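Local atomic coordinates of thioesterase (Streptomyces sp. WAC02707, PDB entry 6VAP), a protein that probably hydrolyses acyl groups from stalled carrier proteins of the borrelidin polyketide synthase as its type II editing thioesterase. Residues V210-W215 and F223-F228; H197-D202 and L243-E248; V56-R61 and D74-Q79. One frame throughout, in Å; residues are numbered along the deposited sequence.

How the interactions relate
Interactions 1 and 2 build one edge of the central sheet and share its two neighbouring strands, 196-201 and 223-228. Their centres lie 10 Å apart, and they touch directly: Asp226 OD2 of interaction 1 comes to 2.6 Å from His197 NE2 of interaction 2, a probable hydrogen bond. Interaction 3 lies across the chain's centre, with its own centre about 26 Å from that of interaction 1 and 24 Å from that of interaction 2. The regions would be related through a probable Ser98-His232-Asp204 triad. Asp204 and His232 follow strands 196-201 and 223-228 respectively, while Tyr58 of interaction 3 touches the presumed nucleophile elbow that carries Ser98.

Interaction 1: residues V210-W215 and F223-F228; sequences VEARAW and FTLDTF
The ring of Phe223 meets segment 210-215 with its outer carbons, CE1, CZ and CE2. Phe223 CE1 approaches Trp215 CB to 3.6 Å, Phe223 CZ lies 3.9 Å from Ala212 O, and Phe223 CE2 is 3.9 Å from Arg213 CD. All three groups come to the ring obliquely. The indole of Trp215 swings off in another direction, where its NE1 is hydrogen-bonded to Arg126 O, and only the base of that side chain serves this contact. Ala212 O accepts the backbone N-H of Trp215 and lies at the edge of the indole, in plane.

Arg213 reaches the strand by bending. Its CG is anti to the backbone N (chi1 176°), and bends at chi2 and chi3 then turn the chain toward the strand, bringing the guanidinium across Leu225, with Leu225 CD2 against one face at 3.8 Å from Arg213 NE. The guanidinium and Phe223 ring planes stand 62° apart, so the two groups are not stacked.

Topologically this is the closing half of a beta-alpha-beta unit: strand 196-201 leads into helix 209-213, and the chain returns in strand 223-228, the outermost strand at this side of an alpha/beta-hydrolase sheet. Phe223 and Leu225, two residues apart on that strand, both point at the helix. The two methyls of Leu225 divide the work, CD2 meeting the guanidinium and CD1 packing 4.0 Å from Ala212 CB. A water accepts the Leu225 N-H at an N-to-O distance of 3.1 Å and a weak bond from Arg213 NH1.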
loop_
_atom_site.group_PDB
_atom_site.type_symbol
_atom_site.label_atom_id
_atom_site.label_comp_id
_atom_site.label_asym_id
_atom_site.label_seq_id
_atom_site.Cartn_x
_atom_site.Cartn_y
_atom_site.Cartn_z
ATOM N N VAL A 210 7.666 7.417 -16.648
ATOM C CA VAL A 210 8.602 6.311 -16.788
ATOM C C VAL A 210 8.752 5.586 -15.459
ATOM O O VAL A 210 8.863 4.356 -15.414
ATOM C CB VAL A 210 9.951 6.825 -17.327
ATOM C CG1 VAL A 210 11.056 5.800 -17.094
ATOM C CG2 VAL A 210 9.838 7.172 -18.778
ATOM N N GLU A 211 8.754 6.333 -14.354
ATOM C CA GLU A 211 8.895 5.709 -13.039
ATOM C C GLU A 211 7.731 4.770 -12.757
ATOM O O GLU A 211 7.914 3.659 -12.215
ATOM C CB GLU A 211 8.996 6.776 -11.945
ATOM C CG GLU A 211 10.367 7.410 -11.866
ATOM C CD GLU A 211 10.407 8.593 -10.920
ATOM O OE1 GLU A 211 9.353 9.221 -10.695
ATOM O OE2 GLU A 211 11.483 8.893 -10.401
ATOM N N ALA A 212 6.534 5.173 -13.206
ATOM C CA ALA A 212 5.367 4.336 -12.998
ATOM C C ALA A 212 5.380 3.164 -13.956
ATOM O O ALA A 212 5.120 2.037 -13.560
ATOM C CB ALA A 212 4.083 5.145 -13.154
ATOM N N ARG A 213 5.689 3.409 -15.216
ATOM C CA ARG A 213 5.731 2.339 -16.203
ATOM C C ARG A 213 6.783 1.300 -15.824
ATOM O O ARG A 213 6.662 0.137 -16.202
ATOM C CB ARG A 213 5.983 2.950 -17.607
ATOM C CG ARG A 213 6.148 1.941 -18.730
ATOM C CD ARG A 213 4.818 1.340 -19.129
ATOM N NE ARG A 213 3.868 2.350 -19.594
ATOM C CZ ARG A 213 2.682 2.071 -20.129
ATOM N NH1 ARG A 213 2.293 0.810 -20.273
ATOM N NH2 ARG A 213 1.882 3.056 -20.522
ATOM N N ALA A 214 7.834 1.698 -15.102
ATOM C CA ALA A 214 8.899 0.764 -14.788
ATOM C C ALA A 214 8.400 -0.360 -13.893
ATOM O O ALA A 214 9.067 -1.388 -13.792
ATOM C CB ALA A 214 10.058 1.493 -14.129
ATOM N N TRP A 215 7.216 -0.227 -13.282
ATOM C CA TRP A 215 6.675 -1.358 -12.541
ATOM C C TRP A 215 6.539 -2.578 -13.432
ATOM O O TRP A 215 6.581 -3.700 -12.934
ATOM C CB TRP A 215 5.335 -1.003 -11.930
ATOM C CG TRP A 215 5.400 -0.259 -10.630
ATOM C CD1 TRP A 215 5.254 1.128 -10.461
ATOM C CD2 TRP A 215 5.543 -0.793 -9.315
ATOM N NE1 TRP A 215 5.298 1.459 -9.126
ATOM C CE2 TRP A 215 5.503 0.310 -8.405
ATOM C CE3 TRP A 215 5.779 -2.072 -8.812
ATOM C CZ2 TRP A 215 5.649 0.139 -7.022
ATOM C CZ3 TRP A 215 5.894 -2.235 -7.466
ATOM C CH2 TRP A 215 5.838 -1.148 -6.575
ATOM N N PHE A 223 0.904 -6.534 -17.237
ATOM C CA PHE A 223 1.064 -5.215 -16.648
ATOM C C PHE A 223 0.091 -4.222 -17.276
ATOM O O PHE A 223 -0.127 -4.204 -18.490
ATOM C CB PHE A 223 2.483 -4.700 -16.809
ATOM C CG PHE A 223 2.663 -3.290 -16.291
ATOM C CD1 PHE A 223 2.766 -3.057 -14.959
ATOM C CD2 PHE A 223 2.694 -2.214 -17.155
ATOM C CE1 PHE A 223 2.896 -1.724 -14.437
ATOM C CE2 PHE A 223 2.822 -0.903 -16.677
ATOM C CZ PHE A 223 2.937 -0.669 -15.336
ATOM N N THR A 224 -0.498 -3.384 -16.443
ATOM C CA THR A 224 -1.389 -2.339 -16.925
ATOM C C THR A 224 -1.096 -1.087 -16.113
ATOM O O THR A 224 -0.794 -1.162 -14.919
ATOM C CB THR A 224 -2.882 -2.741 -16.821
ATOM O OG1 THR A 224 -3.193 -3.137 -15.480
ATOM C CG2 THR A 224 -3.196 -3.909 -17.760
ATOM N N LEU A 225 -1.132 0.056 -16.776
ATOM C CA LEU A 225 -0.908 1.339 -16.139
ATOM C C LEU A 225 -2.064 2.253 -16.488
ATOM O O LEU A 225 -2.379 2.430 -17.672
ATOM C CB LEU A 225 0.383 1.966 -16.599
ATOM C CG LEU A 225 0.644 3.404 -16.153
ATOM C CD1 LEU A 225 0.715 3.517 -14.647
ATOM C CD2 LEU A 225 1.934 3.927 -16.787
ATOM N N ASP A 226 -2.693 2.836 -15.462
ATOM C CA ASP A 226 -3.810 3.759 -15.640
ATOM C C ASP A 226 -3.417 5.095 -15.034
ATOM O O ASP A 226 -2.937 5.126 -13.896
ATOM C CB ASP A 226 -5.103 3.265 -14.965
ATOM C CG ASP A 226 -5.928 2.369 -15.864
ATOM O OD1 ASP A 226 -6.280 2.804 -16.994
ATOM O OD2 ASP A 226 -6.259 1.244 -15.445
ATOM N N THR A 227 -3.602 6.174 -15.789
ATOM C CA THR A 227 -3.275 7.526 -15.360
ATOM C C THR A 227 -4.569 8.278 -15.094
ATOM O O THR A 227 -5.551 8.146 -15.836
ATOM C CB THR A 227 -2.437 8.250 -16.437
ATOM O OG1 THR A 227 -1.305 7.413 -16.758
ATOM C CG2 THR A 227 -2.014 9.572 -15.965
ATOM N N PHE A 228 -4.541 9.110 -14.067
ATOM C CA PHE A 228 -5.697 9.886 -13.648
ATOM C C PHE A 228 -5.356 11.373 -13.565
ATOM O O PHE A 228 -4.209 11.753 -13.273
ATOM C CB PHE A 228 -6.192 9.402 -12.291
ATOM C CG PHE A 228 -6.512 7.933 -12.254
ATOM C CD1 PHE A 228 -5.493 7.002 -12.133
ATOM C CD2 PHE A 228 -7.854 7.480 -12.358
ATOM C CE1 PHE A 228 -5.809 5.609 -12.120
ATOM C CE2 PHE A 228 -8.157 6.169 -12.285
ATOM C CZ PHE A 228 -7.108 5.197 -12.180
HETATM O O HOH W 1 -0.957 -0.008 -19.902
#

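Interaction 2: residues H197-D202 and L243-E248; sequences HALTGD and LGIIAE
Two matching torsions set up the meeting of His197 and Ile245: the imidazole has CG anti to its own backbone N (chi1 -167°), and in Ile245 it is the CG2 branch that takes the corresponding anti position, with CG1 beside the backbone N (chi1 -79°). The ring thus reaches out from the strand, and the CG2 methyl of Ile245 comes to its ND1-CE1 side, lying 3.5 Å from His197 CE1 and 3.6 Å from His197 ND1. The methyl approaches obliquely, while the two side chains as a whole cross at about a right angle. The other branch of Ile245, through CG1, brings its CD1 within 4.4 Å of Leu199 CD2, a looser apolar contact. A single isoleucine therefore spans two strand residues, which, being two apart, point to the same side of the sheet.

The backbones remain well separated, with the CA atoms of His197 and Ile245 9.1 Å apart, so the whole contact is made by side chains. Two polar partners hold the imidazole of His197: Asp226 at NE2, and at ND1 the NE2 of His249, one turn of helix beyond Ile245. These two bonds limit rotation of the ring, and the Asp226 carboxylate would tend to stabilise a protonated imidazole.

In the alpha/beta-hydrolase fold this is helix 239-250 lying against one face of the central sheet. Strand 196-201 runs between 120-124 and 223-228, to both of which it is hydrogen-bonded, and Ile245 also touches Leu122, Asp226 and Phe228 of these neighbours. Farther round the same helix, Leu243 and Ile246 turn to helix 41-47.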
loop_
_atom_site.group_PDB
_atom_site.type_symbol
_atom_site.label_atom_id
_atom_site.label_comp_id
_atom_site.label_asym_id
_atom_site.label_seq_id
_atom_site.Cartn_x
_atom_site.Cartn_y
_atom_site.Cartn_z
ATOM N N HIS A 197 -0.855 -3.845 -11.603
ATOM C CA HIS A 197 -1.646 -2.748 -12.138
ATOM C C HIS A 197 -1.187 -1.488 -11.427
ATOM O O HIS A 197 -1.348 -1.356 -10.212
ATOM C CB HIS A 197 -3.157 -2.956 -11.962
ATOM C CG HIS A 197 -3.990 -1.995 -12.769
ATOM N ND1 HIS A 197 -5.268 -2.286 -13.192
ATOM C CD2 HIS A 197 -3.725 -0.746 -13.235
ATOM C CE1 HIS A 197 -5.753 -1.267 -13.880
ATOM N NE2 HIS A 197 -4.840 -0.314 -13.914
ATOM N N ALA A 198 -0.625 -0.561 -12.176
ATOM C CA ALA A 198 -0.094 0.659 -11.612
ATOM C C ALA A 198 -1.089 1.781 -11.853
ATOM O O ALA A 198 -1.748 1.837 -12.898
ATOM C CB ALA A 198 1.242 0.974 -12.254
ATOM N N LEU A 199 -1.191 2.682 -10.887
ATOM C CA LEU A 199 -2.139 3.787 -10.935
ATOM C C LEU A 199 -1.413 5.057 -10.516
ATOM O O LEU A 199 -0.733 5.072 -9.483
ATOM C CB LEU A 199 -3.334 3.532 -10.020
ATOM C CG LEU A 199 -3.925 2.130 -10.089
ATOM C CD1 LEU A 199 -4.866 1.946 -8.936
ATOM C CD2 LEU A 199 -4.654 1.865 -11.403
ATOM N N THR A 200 -1.523 6.110 -11.325
ATOM C CA THR A 200 -0.735 7.307 -11.073
ATOM C C THR A 200 -1.538 8.540 -11.475
ATOM O O THR A 200 -2.463 8.465 -12.279
ATOM C CB THR A 200 0.623 7.210 -11.808
ATOM O OG1 THR A 200 1.502 8.241 -11.331
ATOM C CG2 THR A 200 0.432 7.325 -13.326
ATOM N N GLY A 201 -1.185 9.672 -10.893
ATOM C CA GLY A 201 -1.740 10.938 -11.298
ATOM C C GLY A 201 -0.869 11.598 -12.348
ATOM O O GLY A 201 0.330 11.461 -12.350
ATOM N N ASP A 202 -1.494 12.338 -13.253
ATOM C CA ASP A 202 -0.774 12.960 -14.361
ATOM C C ASP A 202 -0.043 14.234 -13.951
ATOM O O ASP A 202 0.682 14.812 -14.775
ATOM C CB ASP A 202 -1.733 13.258 -15.524
ATOM C CG ASP A 202 -2.808 14.276 -15.169
ATOM O OD1 ASP A 202 -2.906 14.706 -14.005
ATOM O OD2 ASP A 202 -3.595 14.617 -16.067
ATOM N N LEU A 243 -12.147 1.729 -7.306
ATOM C CA LEU A 243 -12.888 0.597 -6.761
ATOM C C LEU A 243 -13.372 -0.340 -7.862
ATOM O O LEU A 243 -13.352 -1.569 -7.686
ATOM C CB LEU A 243 -14.070 1.088 -5.933
ATOM C CG LEU A 243 -13.758 1.984 -4.763
ATOM C CD1 LEU A 243 -15.084 2.520 -4.149
ATOM C CD2 LEU A 243 -12.947 1.253 -3.716
ATOM N N GLY A 244 -13.826 0.218 -8.990
ATOM C CA GLY A 244 -14.168 -0.625 -10.124
ATOM C C GLY A 244 -12.974 -1.351 -10.723
ATOM O O GLY A 244 -13.105 -2.469 -11.216
ATOM N N ILE A 245 -11.798 -0.729 -10.708
ATOM C CA ILE A 245 -10.590 -1.407 -11.174
ATOM C C ILE A 245 -10.218 -2.531 -10.211
ATOM O O ILE A 245 -9.899 -3.656 -10.622
ATOM C CB ILE A 245 -9.453 -0.381 -11.326
ATOM C CG1 ILE A 245 -9.628 0.393 -12.647
ATOM C CG2 ILE A 245 -8.111 -1.056 -11.313
ATOM C CD1 ILE A 245 -8.837 1.690 -12.713
ATOM N N ILE A 246 -10.244 -2.237 -8.908
ATOM C CA ILE A 246 -9.972 -3.275 -7.926
ATOM C C ILE A 246 -10.950 -4.422 -8.111
ATOM O O ILE A 246 -10.544 -5.580 -8.175
ATOM C CB ILE A 246 -10.031 -2.696 -6.504
ATOM C CG1 ILE A 246 -8.804 -1.821 -6.234
ATOM C CG2 ILE A 246 -10.154 -3.800 -5.488
ATOM C CD1 ILE A 246 -8.985 -0.923 -5.004
ATOM N N ALA A 247 -12.246 -4.116 -8.227
ATOM C CA ALA A 247 -13.267 -5.153 -8.319
ATOM C C ALA A 247 -13.066 -5.994 -9.565
ATOM O O ALA A 247 -13.255 -7.213 -9.529
ATOM C CB ALA A 247 -14.653 -4.507 -8.302
ATOM N N GLU A 248 -12.692 -5.367 -10.683
ATOM C CA GLU A 248 -12.442 -6.134 -11.899
ATOM C C GLU A 248 -11.340 -7.164 -11.672
ATOM O O GLU A 248 -11.429 -8.304 -12.148
ATOM C CB GLU A 248 -12.068 -5.191 -13.046
ATOM C CG GLU A 248 -11.942 -5.873 -14.407
ATOM C CD GLU A 248 -13.242 -6.514 -14.864
ATOM O OE1 GLU A 248 -14.298 -5.856 -14.767
ATOM O OE2 GLU A 248 -13.203 -7.679 -15.315
#

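Interaction 3: residues V56-R61 and D74-Q79; sequences VQYPGR and DELANQ
A type II beta turn from Tyr58 to Arg61, with Gly60 at a positive phi of 100°, carries Tyr58 and Pro59 past Leu76 of helix 73-87. One methyl of Leu76 does the touching: CD2 lies 3.7 Å from Tyr58 CD1, near CB and CG of the tyrosine as well, and more loosely 4.4 Å from Pro59 CD. That methyl comes obliquely to the ring, the long directions of the two side chains being roughly perpendicular. With CG of Tyr58 beside the backbone N (chi1 -47°), the ring has Arg61 CZ at its edge, in plane, and its OH is hydrogen-bonded to Pro31 O.

Arg61, the last residue of the turn, folds its side chain back over the turn. Arg61 NH2 donates to Pro59 O over 3.0 Å in a nearly straight bond (165° at the hydrogen), NE adds weak bonds to the carbonyls of Tyr58 and Pro59, and one guanidinium face lies against Tyr58 CB. The second terminal nitrogen, NH1, forms a salt bridge with Asp177 and a hydrogen bond to Gly35 O.

The arrangement belongs to the loop leaving strand 52-56 of an alpha/beta hydrolase, where Tyr58 also touches the probable GxSxG nucleophile elbow.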
loop_
_atom_site.group_PDB
_atom_site.type_symbol
_atom_site.label_atom_id
_atom_site.label_comp_id
_atom_site.label_asym_id
_atom_site.label_seq_id
_atom_site.Cartn_x
_atom_site.Cartn_y
_atom_site.Cartn_z
ATOM N N VAL A 56 -4.259 -2.449 6.865
ATOM C CA VAL A 56 -3.133 -2.622 7.771
ATOM C C VAL A 56 -2.947 -1.355 8.593
ATOM O O VAL A 56 -2.917 -0.245 8.060
ATOM C CB VAL A 56 -1.859 -2.983 6.986
ATOM C CG1 VAL A 56 -0.678 -3.155 7.896
ATOM C CG2 VAL A 56 -2.118 -4.279 6.172
ATOM N N GLN A 57 -2.780 -1.531 9.883
ATOM C CA GLN A 57 -2.462 -0.464 10.818
ATOM C C GLN A 57 -1.007 -0.596 11.221
ATOM O O GLN A 57 -0.656 -1.503 11.970
ATOM C CB GLN A 57 -3.372 -0.556 12.043
ATOM C CG GLN A 57 -3.175 0.551 13.062
ATOM C CD GLN A 57 -4.008 1.786 12.745
ATOM O OE1 GLN A 57 -3.924 2.320 11.669
ATOM N NE2 GLN A 57 -4.777 2.256 13.707
ATOM N N TYR A 58 -0.175 0.340 10.806
ATOM C CA TYR A 58 1.226 0.302 11.203
ATOM C C TYR A 58 1.389 0.776 12.651
ATOM O O TYR A 58 0.570 1.543 13.163
ATOM C CB TYR A 58 2.076 1.179 10.299
ATOM C CG TYR A 58 1.836 1.029 8.818
ATOM C CD1 TYR A 58 1.777 -0.222 8.221
ATOM C CD2 TYR A 58 1.679 2.151 8.010
ATOM C CE1 TYR A 58 1.583 -0.348 6.861
ATOM C CE2 TYR A 58 1.524 2.041 6.677
ATOM C CZ TYR A 58 1.461 0.788 6.084
ATOM O OH TYR A 58 1.267 0.726 4.709
ATOM N N PRO A 59 2.427 0.313 13.341
ATOM C CA PRO A 59 2.694 0.815 14.694
ATOM C C PRO A 59 2.861 2.326 14.699
ATOM O O PRO A 59 3.350 2.927 13.734
ATOM C CB PRO A 59 4.003 0.126 15.087
ATOM C CG PRO A 59 4.068 -1.110 14.212
ATOM C CD PRO A 59 3.399 -0.702 12.905
ATOM N N GLY A 60 2.464 2.925 15.819
ATOM C CA GLY A 60 2.739 4.313 16.084
ATOM C C GLY A 60 1.604 5.272 15.817
ATOM O O GLY A 60 1.787 6.478 16.002
ATOM N N ARG A 61 0.441 4.795 15.402
ATOM C CA ARG A 61 -0.674 5.671 15.083
ATOM C C ARG A 61 -1.949 5.170 15.741
ATOM O O ARG A 61 -2.149 3.963 15.910
ATOM C CB ARG A 61 -0.879 5.773 13.567
ATOM C CG ARG A 61 -1.338 4.470 12.922
ATOM C CD ARG A 61 -0.634 4.268 11.588
ATOM N NE ARG A 61 0.808 4.163 11.771
ATOM C CZ ARG A 61 1.706 4.681 10.949
ATOM N NH1 ARG A 61 1.311 5.308 9.856
ATOM N NH2 ARG A 61 3.001 4.524 11.213
ATOM N N ASP A 74 11.444 -2.980 4.874
ATOM C CA ASP A 74 11.712 -4.405 5.067
ATOM C C ASP A 74 11.334 -4.868 6.470
ATOM O O ASP A 74 10.861 -5.998 6.653
ATOM C CB ASP A 74 13.182 -4.716 4.792
ATOM C CG ASP A 74 13.445 -5.005 3.325
ATOM O OD1 ASP A 74 12.746 -5.869 2.751
ATOM O OD2 ASP A 74 14.344 -4.364 2.739
ATOM N N GLU A 75 11.481 -3.989 7.465
ATOM C CA GLU A 75 11.079 -4.345 8.820
ATOM C C GLU A 75 9.567 -4.365 8.928
ATOM O O GLU A 75 9.001 -5.277 9.538
ATOM C CB GLU A 75 11.675 -3.370 9.841
ATOM C CG GLU A 75 13.166 -3.563 10.065
ATOM C CD GLU A 75 13.827 -2.342 10.671
ATOM O OE1 GLU A 75 15.061 -2.197 10.524
ATOM O OE2 GLU A 75 13.112 -1.527 11.293
ATOM N N LEU A 76 8.895 -3.367 8.343
ATOM C CA LEU A 76 7.436 -3.415 8.253
ATOM C C LEU A 76 6.975 -4.725 7.623
ATOM O O LEU A 76 6.075 -5.398 8.137
ATOM C CB LEU A 76 6.892 -2.225 7.453
ATOM C CG LEU A 76 6.580 -0.966 8.268
ATOM C CD1 LEU A 76 6.554 0.255 7.331
ATOM C CD2 LEU A 76 5.295 -1.094 9.004
ATOM N N ALA A 77 7.551 -5.072 6.475
ATOM C CA ALA A 77 7.185 -6.311 5.790
ATOM C C ALA A 77 7.509 -7.560 6.612
ATOM O O ALA A 77 6.691 -8.484 6.710
ATOM C CB ALA A 77 7.909 -6.387 4.453
ATOM N N ASN A 78 8.720 -7.634 7.153
ATOM C CA ASN A 78 9.113 -8.825 7.877
ATOM C C ASN A 78 8.221 -9.052 9.082
ATOM O O ASN A 78 7.887 -10.195 9.395
ATOM C CB ASN A 78 10.564 -8.690 8.285
ATOM C CG ASN A 78 11.520 -8.942 7.135
ATOM O OD1 ASN A 78 11.169 -9.576 6.143
ATOM N ND2 ASN A 78 12.757 -8.426 7.268
ATOM N N GLN A 79 7.854 -7.988 9.797
ATOM C CA GLN A 79 6.931 -8.131 10.924
ATOM C C GLN A 79 5.506 -8.420 10.444
ATOM O O GLN A 79 4.765 -9.190 11.081
ATOM C CB GLN A 79 6.949 -6.850 11.778
ATOM C CG GLN A 79 8.206 -6.676 12.592
ATOM C CD GLN A 79 8.053 -5.629 13.675
ATOM O OE1 GLN A 79 7.005 -5.506 14.293
ATOM N NE2 GLN A 79 9.097 -4.872 13.904
#